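Local coordinates for protein carboxypeptidase A (Helicoverpa armigera, PDB 1JQG) that probably acts as a zinc-dependent carboxypeptidase of the M14 family, removing residues from the C-terminal end of peptides, and is built as a pro-protein, at residues G309-L321 / K348-A362. Numbering follows the deposited sequence.
Sequences GSMILYGYGNGVL and KDYIVGNIFHVLYAA
Strands 311-314 and 351-354 run parallel, their axes 4.7 Å apart at an angle of 15°, and pair from Met311 with Ile351 to Tyr314 with Asn354. Ile351 N donates to Ser310 O at 3.0 Å, and Ile312 N to Ile351 O at 2.8 Å. The ladder ends where Ile355 N, at the start of the short helix 355-358, donates to Tyr314 O. On one face of the sheet, Met311 SD lies 3.8 Å from both Val358 CG1 and Leu359 CD2. Leu313 CB packs on Ile355 CG1 at 3.5 Å, and Leu313 CD1 reaches Val358 CB. On the other face, Ile312 CG1 meets the Tyr350 ring at CD2, the two side chains crossing at about a right angle. The strands form a beta-alpha-beta unit with helix 325-340; 351-354 is the outermost strand of the mixed sheet of the zinc carboxypeptidase fold. Strand 377-383 runs antiparallel along the other side of 311-314, and Met311 touches Glu382, the predicted proton donor/acceptor. Tyr314 CG sits between the backbone N and the carbonyl carbon (chi1 61°), which brings the ring back over strand 351-354. One face covers Gly353 O, 3.4 Å from the ring plane and toward the rim, and also Asn354 N; Val352 CG1 comes to the ring edge. Replacing Tyr314 with alanine would probably uncover the Gly353-Asn354 peptide and leave Val352 CG1 without this neighbour. Beyond the strands, Phe356 CB packs on Gly319 CA at 3.4 Å.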
ATOM      1  N   GLY A 309      -2.239  -0.752   9.265  1.00 23.07           N
ATOM      2  CA  GLY A 309      -1.419  -0.518  10.419  1.00 20.84           C
ATOM      3  C   GLY A 309      -1.496   0.804  11.184  1.00 21.75           C
ATOM      4  O   GLY A 309      -1.081   0.954  12.348  1.00 20.65           O
ATOM      5  N   SER A 310      -1.861   1.882  10.492  1.00 19.98           N
ATOM      6  CA  SER A 310      -1.936   3.214  11.068  1.00 21.17           C
ATOM      7  C   SER A 310      -0.538   3.665  11.498  1.00 20.90           C
ATOM      8  O   SER A 310      -0.245   4.087  12.633  1.00 23.84           O
ATOM      9  CB  SER A 310      -2.915   3.330  12.230  1.00 13.93           C
ATOM     10  OG  SER A 310      -4.227   2.976  11.826  1.00 30.17           O
ATOM     11  N   MET A 311       0.381   3.649  10.554  1.00 14.78           N
ATOM     12  CA  MET A 311       1.752   4.028  10.782  1.00 19.47           C
ATOM     13  C   MET A 311       2.401   4.655   9.571  1.00 20.22           C
ATOM     14  O   MET A 311       1.963   4.460   8.442  1.00 21.79           O
ATOM     15  CB  MET A 311       2.656   2.851  11.204  1.00 23.15           C
ATOM     16  CG  MET A 311       2.298   1.512  10.614  1.00 29.22           C
ATOM     17  SD  MET A 311       3.005   0.036  11.343  1.00 26.05           S
ATOM     18  CE  MET A 311       1.870  -0.492  12.573  1.00 31.39           C
ATOM     19  N   ILE A 312       3.362   5.536   9.815  1.00 20.74           N
ATOM     20  CA  ILE A 312       4.185   6.132   8.765  1.00 19.47           C
ATOM     21  C   ILE A 312       5.623   5.696   8.972  1.00 15.26           C
ATOM     22  O   ILE A 312       6.119   6.051  10.037  1.00 17.66           O
ATOM     23  CB  ILE A 312       4.091   7.674   8.842  1.00 25.37           C
ATOM     24  CG1 ILE A 312       2.655   8.146   8.535  1.00 23.19           C
ATOM     25  CG2 ILE A 312       5.007   8.458   7.932  1.00 22.14           C
ATOM     26  CD1 ILE A 312       2.397   9.573   8.927  1.00 19.18           C
ATOM     27  N   LEU A 313       6.162   4.855   8.069  1.00 20.92           N
ATOM     28  CA  LEU A 313       7.515   4.300   8.256  1.00 25.86           C
ATOM     29  C   LEU A 313       8.497   4.875   7.227  1.00 26.11           C
ATOM     30  O   LEU A 313       8.101   5.425   6.192  1.00 20.41           O
ATOM     31  CB  LEU A 313       7.539   2.771   8.065  1.00 25.84           C
ATOM     32  CG  LEU A 313       6.565   1.980   8.949  1.00 30.20           C
ATOM     33  CD1 LEU A 313       6.538   2.445  10.407  1.00 24.72           C
ATOM     34  CD2 LEU A 313       5.119   2.062   8.464  1.00 36.95           C
ATOM     35  N   TYR A 314       9.750   4.713   7.551  1.00 24.54           N
ATOM     36  CA  TYR A 314      10.870   5.171   6.727  1.00 26.67           C
ATOM     37  C   TYR A 314      12.114   4.423   7.143  1.00 32.02           C
ATOM     38  O   TYR A 314      12.062   3.485   7.944  1.00 31.58           O
ATOM     39  CB  TYR A 314      11.112   6.681   6.966  1.00 22.73           C
ATOM     40  CG  TYR A 314      11.485   6.997   8.440  1.00 22.47           C
ATOM     41  CD1 TYR A 314      12.801   6.818   8.892  1.00 16.99           C
ATOM     42  CD2 TYR A 314      10.510   7.466   9.341  1.00 27.43           C
ATOM     43  CE1 TYR A 314      13.136   7.089  10.229  1.00 18.10           C
ATOM     44  CE2 TYR A 314      10.848   7.733  10.678  1.00 23.63           C
ATOM     45  CZ  TYR A 314      12.160   7.541  11.122  1.00 22.57           C
ATOM     46  OH  TYR A 314      12.489   7.784  12.421  1.00 21.73           O
ATOM     47  N   GLY A 315      13.210   4.844   6.595  1.00 36.53           N
ATOM     48  CA  GLY A 315      14.509   4.293   6.968  1.00 33.35           C
ATOM     49  C   GLY A 315      15.176   3.676   5.826  1.00 31.66           C
ATOM     50  O   GLY A 315      15.617   4.393   4.937  1.00 38.75           O
ATOM     51  N   TYR A 316      15.174   2.428   6.005  1.00 32.82           N
ATOM     52  CA  TYR A 316      15.673   1.411   5.131  1.00 29.65           C
ATOM     53  C   TYR A 316      15.280   0.121   5.892  1.00 27.10           C
ATOM     54  O   TYR A 316      15.612  -0.087   7.039  1.00 25.32           O
ATOM     55  CB  TYR A 316      17.184   1.595   4.891  1.00 24.18           C
ATOM     56  CG  TYR A 316      17.519   2.707   3.853  1.00 25.32           C
ATOM     57  CD1 TYR A 316      16.746   2.875   2.668  1.00 24.62           C
ATOM     58  CD2 TYR A 316      18.600   3.560   4.084  1.00 27.12           C
ATOM     59  CE1 TYR A 316      17.079   3.895   1.743  1.00 22.27           C
ATOM     60  CE2 TYR A 316      18.925   4.569   3.163  1.00 28.15           C
ATOM     61  CZ  TYR A 316      18.172   4.737   2.000  1.00 29.12           C
ATOM     62  OH  TYR A 316      18.509   5.725   1.121  1.00 27.48           O
ATOM     63  N   GLY A 317      14.545  -0.752   5.268  1.00 22.22           N
ATOM     64  CA  GLY A 317      14.043  -2.015   5.928  1.00 24.34           C
ATOM     65  C   GLY A 317      15.125  -2.747   6.766  1.00 26.62           C
ATOM     66  O   GLY A 317      14.809  -3.696   7.538  1.00 26.75           O
ATOM     67  N   ASN A 318      16.407  -2.638   6.606  1.00 28.48           N
ATOM     68  CA  ASN A 318      17.482  -3.426   7.183  1.00 29.50           C
ATOM     69  C   ASN A 318      17.873  -2.953   8.575  1.00 28.13           C
ATOM     70  O   ASN A 318      18.622  -3.600   9.305  1.00 35.65           O
ATOM     71  CB  ASN A 318      18.741  -3.411   6.302  1.00 28.50           C
ATOM     72  CG  ASN A 318      19.303  -2.034   6.117  1.00 29.24           C
ATOM     73  OD1 ASN A 318      18.625  -1.058   6.450  1.00 36.22           O
ATOM     74  ND2 ASN A 318      20.509  -1.986   5.591  1.00 35.99           N
ATOM     75  N   GLY A 319      17.388  -1.828   9.002  1.00 26.20           N
ATOM     76  CA  GLY A 319      17.640  -1.263  10.311  1.00 27.73           C
ATOM     77  C   GLY A 319      18.557  -0.050  10.287  1.00 26.58           C
ATOM     78  O   GLY A 319      18.460   0.688  11.257  1.00 29.95           O
ATOM     79  N   VAL A 320      19.407   0.100   9.287  1.00 22.90           N
ATOM     80  CA  VAL A 320      20.340   1.190   9.192  1.00 24.17           C
ATOM     81  C   VAL A 320      19.571   2.470   8.863  1.00 29.68           C
ATOM     82  O   VAL A 320      18.702   2.471   7.981  1.00 30.78           O
ATOM     83  CB  VAL A 320      21.395   0.962   8.089  1.00 26.21           C
ATOM     84  CG1 VAL A 320      22.290   2.196   8.051  1.00 31.68           C
ATOM     85  CG2 VAL A 320      22.223  -0.273   8.319  1.00 16.80           C
ATOM     86  N   LEU A 321      19.876   3.538   9.570  1.00 31.08           N
ATOM     87  CA  LEU A 321      19.215   4.818   9.431  1.00 33.58           C
ATOM     88  C   LEU A 321      19.958   5.722   8.467  1.00 36.65           C
ATOM     89  O   LEU A 321      21.184   5.717   8.394  1.00 38.28           O
ATOM     90  CB  LEU A 321      19.072   5.507  10.795  1.00 32.33           C
ATOM     91  CG  LEU A 321      18.201   4.790  11.843  1.00 35.62           C
ATOM     92  CD1 LEU A 321      18.211   5.629  13.110  1.00 39.60           C
ATOM     93  CD2 LEU A 321      16.792   4.574  11.314  1.00 37.11           C
ATOM     94  N   LYS A 348      -7.295   4.417  16.068  1.00 36.89           N
ATOM     95  CA  LYS A 348      -6.148   4.762  16.897  1.00 37.87           C
ATOM     96  C   LYS A 348      -5.162   5.745  16.282  1.00 33.80           C
ATOM     97  O   LYS A 348      -5.337   6.138  15.133  1.00 29.20           O
ATOM     98  CB  LYS A 348      -5.366   3.506  17.307  1.00 38.35           C
ATOM     99  CG  LYS A 348      -4.722   2.776  16.138  1.00 44.61           C
ATOM    100  CD  LYS A 348      -4.203   1.406  16.581  1.00 40.51           C
ATOM    101  CE  LYS A 348      -3.548   0.673  15.430  1.00 40.96           C
ATOM    102  NZ  LYS A 348      -3.130  -0.704  15.821  1.00 47.56           N
ATOM    103  N   ASP A 349      -4.274   6.284  17.131  1.00 32.94           N
ATOM    104  CA  ASP A 349      -3.324   7.313  16.659  1.00 33.57           C
ATOM    105  C   ASP A 349      -2.215   6.729  15.796  1.00 31.41           C
ATOM    106  O   ASP A 349      -1.853   5.563  15.921  1.00 35.38           O
ATOM    107  CB  ASP A 349      -2.699   8.040  17.836  1.00 38.95           C
ATOM    108  CG  ASP A 349      -3.668   8.908  18.614  1.00 44.67           C
ATOM    109  OD1 ASP A 349      -3.601   8.831  19.867  1.00 49.05           O
ATOM    110  OD2 ASP A 349      -4.461   9.643  17.987  1.00 42.57           O
ATOM    111  N   TYR A 350      -1.660   7.553  14.925  1.00 28.05           N
ATOM    112  CA  TYR A 350      -0.598   7.100  14.025  1.00 26.19           C
ATOM    113  C   TYR A 350       0.731   6.881  14.723  1.00 24.73           C
ATOM    114  O   TYR A 350       1.143   7.699  15.526  1.00 26.50           O
ATOM    115  CB  TYR A 350      -0.433   8.083  12.853  1.00 22.41           C
ATOM    116  CG  TYR A 350      -1.078   7.614  11.572  1.00 16.77           C
ATOM    117  CD1 TYR A 350      -2.448   7.610  11.392  1.00 15.35           C
ATOM    118  CD2 TYR A 350      -0.265   7.170  10.538  1.00 16.32           C
ATOM    119  CE1 TYR A 350      -3.024   7.180  10.192  1.00 19.01           C
ATOM    120  CE2 TYR A 350      -0.830   6.731   9.338  1.00 20.48           C
ATOM    121  CZ  TYR A 350      -2.195   6.749   9.175  1.00 21.36           C
ATOM    122  OH  TYR A 350      -2.728   6.318   8.001  1.00 28.38           O
ATOM    123  N   ILE A 351       1.414   5.810  14.383  1.00 26.83           N
ATOM    124  CA  ILE A 351       2.774   5.518  14.819  1.00 24.91           C
ATOM    125  C   ILE A 351       3.788   6.011  13.774  1.00 24.24           C
ATOM    126  O   ILE A 351       3.565   5.878  12.560  1.00 22.69           O
ATOM    127  CB  ILE A 351       2.910   3.982  14.965  1.00 32.54           C
ATOM    128  CG1 ILE A 351       1.948   3.479  16.037  1.00 35.63           C
ATOM    129  CG2 ILE A 351       4.353   3.541  15.181  1.00 34.79           C
ATOM    130  CD1 ILE A 351       1.921   1.966  16.207  1.00 34.13           C
ATOM    131  N   VAL A 352       4.926   6.513  14.235  1.00 17.84           N
ATOM    132  CA  VAL A 352       5.991   6.968  13.389  1.00 18.51           C
ATOM    133  C   VAL A 352       7.291   6.235  13.726  1.00 18.40           C
ATOM    134  O   VAL A 352       7.655   6.077  14.875  1.00 21.53           O
ATOM    135  CB  VAL A 352       6.201   8.504  13.486  1.00 17.98           C
ATOM    136  CG1 VAL A 352       7.210   8.923  12.400  1.00 15.17           C
ATOM    137  CG2 VAL A 352       4.910   9.280  13.224  1.00 20.06           C
ATOM    138  N   GLY A 353       8.065   5.836  12.746  1.00 16.45           N
ATOM    139  CA  GLY A 353       9.337   5.233  12.981  1.00 19.87           C
ATOM    140  C   GLY A 353       9.980   4.497  11.806  1.00 22.97           C
ATOM    141  O   GLY A 353       9.449   4.437  10.710  1.00 19.95           O
ATOM    142  N   ASN A 354      11.156   3.930  12.068  1.00 25.50           N
ATOM    143  CA  ASN A 354      11.886   3.096  11.135  1.00 23.68           C
ATOM    144  C   ASN A 354      11.140   1.775  10.871  1.00 25.27           C
ATOM    145  O   ASN A 354      10.583   1.223  11.813  1.00 27.19           O
ATOM    146  CB  ASN A 354      13.308   2.890  11.703  1.00 18.11           C
ATOM    147  CG  ASN A 354      14.159   1.996  10.833  1.00 19.32           C
ATOM    148  OD1 ASN A 354      14.651   2.482   9.840  1.00 18.30           O
ATOM    149  ND2 ASN A 354      14.307   0.730  11.176  1.00 25.78           N
ATOM    150  N   ILE A 355      11.224   1.268   9.655  1.00 25.58           N
ATOM    151  CA  ILE A 355      10.599   0.081   9.167  1.00 26.46           C
ATOM    152  C   ILE A 355      11.022  -1.159   9.941  1.00 28.91           C
ATOM    153  O   ILE A 355      10.149  -1.865  10.425  1.00 29.24           O
ATOM    154  CB  ILE A 355      10.884  -0.179   7.661  1.00 29.87           C
ATOM    155  CG1 ILE A 355      10.290   0.956   6.817  1.00 25.03           C
ATOM    156  CG2 ILE A 355      10.262  -1.504   7.216  1.00 24.59           C
ATOM    157  CD1 ILE A 355      10.667   0.903   5.338  1.00 31.08           C
ATOM    158  N   PHE A 356      12.336  -1.355  10.083  1.00 29.67           N
ATOM    159  CA  PHE A 356      12.900  -2.470  10.810  1.00 26.24           C
ATOM    160  C   PHE A 356      12.497  -2.440  12.279  1.00 29.63           C
ATOM    161  O   PHE A 356      12.255  -3.503  12.830  1.00 29.06           O
ATOM    162  CB  PHE A 356      14.429  -2.452  10.702  1.00 30.44           C
ATOM    163  CG  PHE A 356      15.143  -3.572  11.399  1.00 28.88           C
ATOM    164  CD1 PHE A 356      15.400  -4.771  10.776  1.00 30.08           C
ATOM    165  CD2 PHE A 356      15.585  -3.402  12.710  1.00 32.04           C
ATOM    166  CE1 PHE A 356      16.061  -5.796  11.439  1.00 34.03           C
ATOM    167  CE2 PHE A 356      16.237  -4.414  13.398  1.00 23.51           C
ATOM    168  CZ  PHE A 356      16.458  -5.615  12.754  1.00 34.22           C
ATOM    169  N   HIS A 357      12.499  -1.269  12.894  1.00 31.08           N
ATOM    170  CA  HIS A 357      12.234  -1.076  14.290  1.00 29.12           C
ATOM    171  C   HIS A 357      10.786  -1.320  14.642  1.00 30.09           C
ATOM    172  O   HIS A 357      10.533  -1.957  15.664  1.00 34.43           O
ATOM    173  CB  HIS A 357      12.630   0.337  14.758  1.00 35.81           C
ATOM    174  CG  HIS A 357      14.108   0.597  14.743  1.00 42.50           C
ATOM    175  ND1 HIS A 357      15.045  -0.429  14.860  1.00 47.94           N
ATOM    176  CD2 HIS A 357      14.815   1.747  14.648  1.00 43.05           C
ATOM    177  CE1 HIS A 357      16.260   0.080  14.819  1.00 45.05           C
ATOM    178  NE2 HIS A 357      16.147   1.396  14.689  1.00 49.31           N
ATOM    179  N   VAL A 358       9.869  -0.794  13.838  1.00 31.92           N
ATOM    180  CA  VAL A 358       8.431  -0.943  14.103  1.00 28.69           C
ATOM    181  C   VAL A 358       7.898  -2.298  13.689  1.00 32.66           C
ATOM    182  O   VAL A 358       7.202  -2.985  14.431  1.00 34.56           O
ATOM    183  CB  VAL A 358       7.641   0.169  13.396  1.00 29.67           C
ATOM    184  CG1 VAL A 358       6.131   0.052  13.546  1.00 17.52           C
ATOM    185  CG2 VAL A 358       8.131   1.528  13.936  1.00 20.30           C
ATOM    186  N   LEU A 359       8.147  -2.722  12.451  1.00 34.64           N
ATOM    187  CA  LEU A 359       7.637  -4.001  11.960  1.00 33.61           C
ATOM    188  C   LEU A 359       8.704  -5.077  12.019  1.00 36.83           C
ATOM    189  O   LEU A 359       8.929  -5.670  13.085  1.00 39.75           O
ATOM    190  CB  LEU A 359       7.072  -3.887  10.531  1.00 31.59           C
ATOM    191  CG  LEU A 359       5.903  -2.897  10.369  1.00 30.36           C
ATOM    192  CD1 LEU A 359       5.496  -2.735   8.897  1.00 19.36           C
ATOM    193  CD2 LEU A 359       4.745  -3.385  11.222  1.00 20.72           C
ATOM    194  N   TYR A 360       9.317  -5.407  10.889  1.00 36.31           N
ATOM    195  CA  TYR A 360      10.316  -6.473  10.818  1.00 36.75           C
ATOM    196  C   TYR A 360      11.243  -6.234   9.620  1.00 39.23           C
ATOM    197  O   TYR A 360      10.974  -5.420   8.719  1.00 38.04           O
ATOM    198  CB  TYR A 360       9.660  -7.845  10.664  1.00 37.99           C
ATOM    199  CG  TYR A 360      10.504  -9.003  11.167  1.00 43.69           C
ATOM    200  CD1 TYR A 360      10.495  -9.382  12.500  1.00 46.02           C
ATOM    201  CD2 TYR A 360      11.323  -9.740  10.320  1.00 45.80           C
ATOM    202  CE1 TYR A 360      11.262 -10.428  12.973  1.00 46.01           C
ATOM    203  CE2 TYR A 360      12.103 -10.791  10.778  1.00 45.08           C
ATOM    204  CZ  TYR A 360      12.067 -11.130  12.109  1.00 44.52           C
ATOM    205  OH  TYR A 360      12.813 -12.168  12.621  1.00 44.35           O
ATOM    206  N   ALA A 361      12.363  -6.965   9.592  1.00 36.30           N
ATOM    207  CA  ALA A 361      13.328  -6.784   8.503  1.00 36.75           C
ATOM    208  C   ALA A 361      12.668  -6.993   7.146  1.00 33.42           C
ATOM    209  O   ALA A 361      11.970  -7.956   6.921  1.00 37.14           O
ATOM    210  CB  ALA A 361      14.557  -7.656   8.728  1.00 34.78           C
ATOM    211  N   ALA A 362      12.924  -6.084   6.229  1.00 32.10           N
ATOM    212  CA  ALA A 362      12.365  -6.122   4.880  1.00 32.76           C
ATOM    213  C   ALA A 362      13.328  -5.459   3.900  1.00 33.12           C
ATOM    214  O   ALA A 362      14.004  -4.499   4.225  1.00 37.78           O
ATOM    215  CB  ALA A 362      11.023  -5.409   4.776  1.00 23.95           C
TER
HETATM  216  O   HOH W   1      -1.162  -1.885  14.107  1.00 50.12           O
HETATM  217  O   HOH W   2      -5.848   4.659  12.768  1.00 16.31           O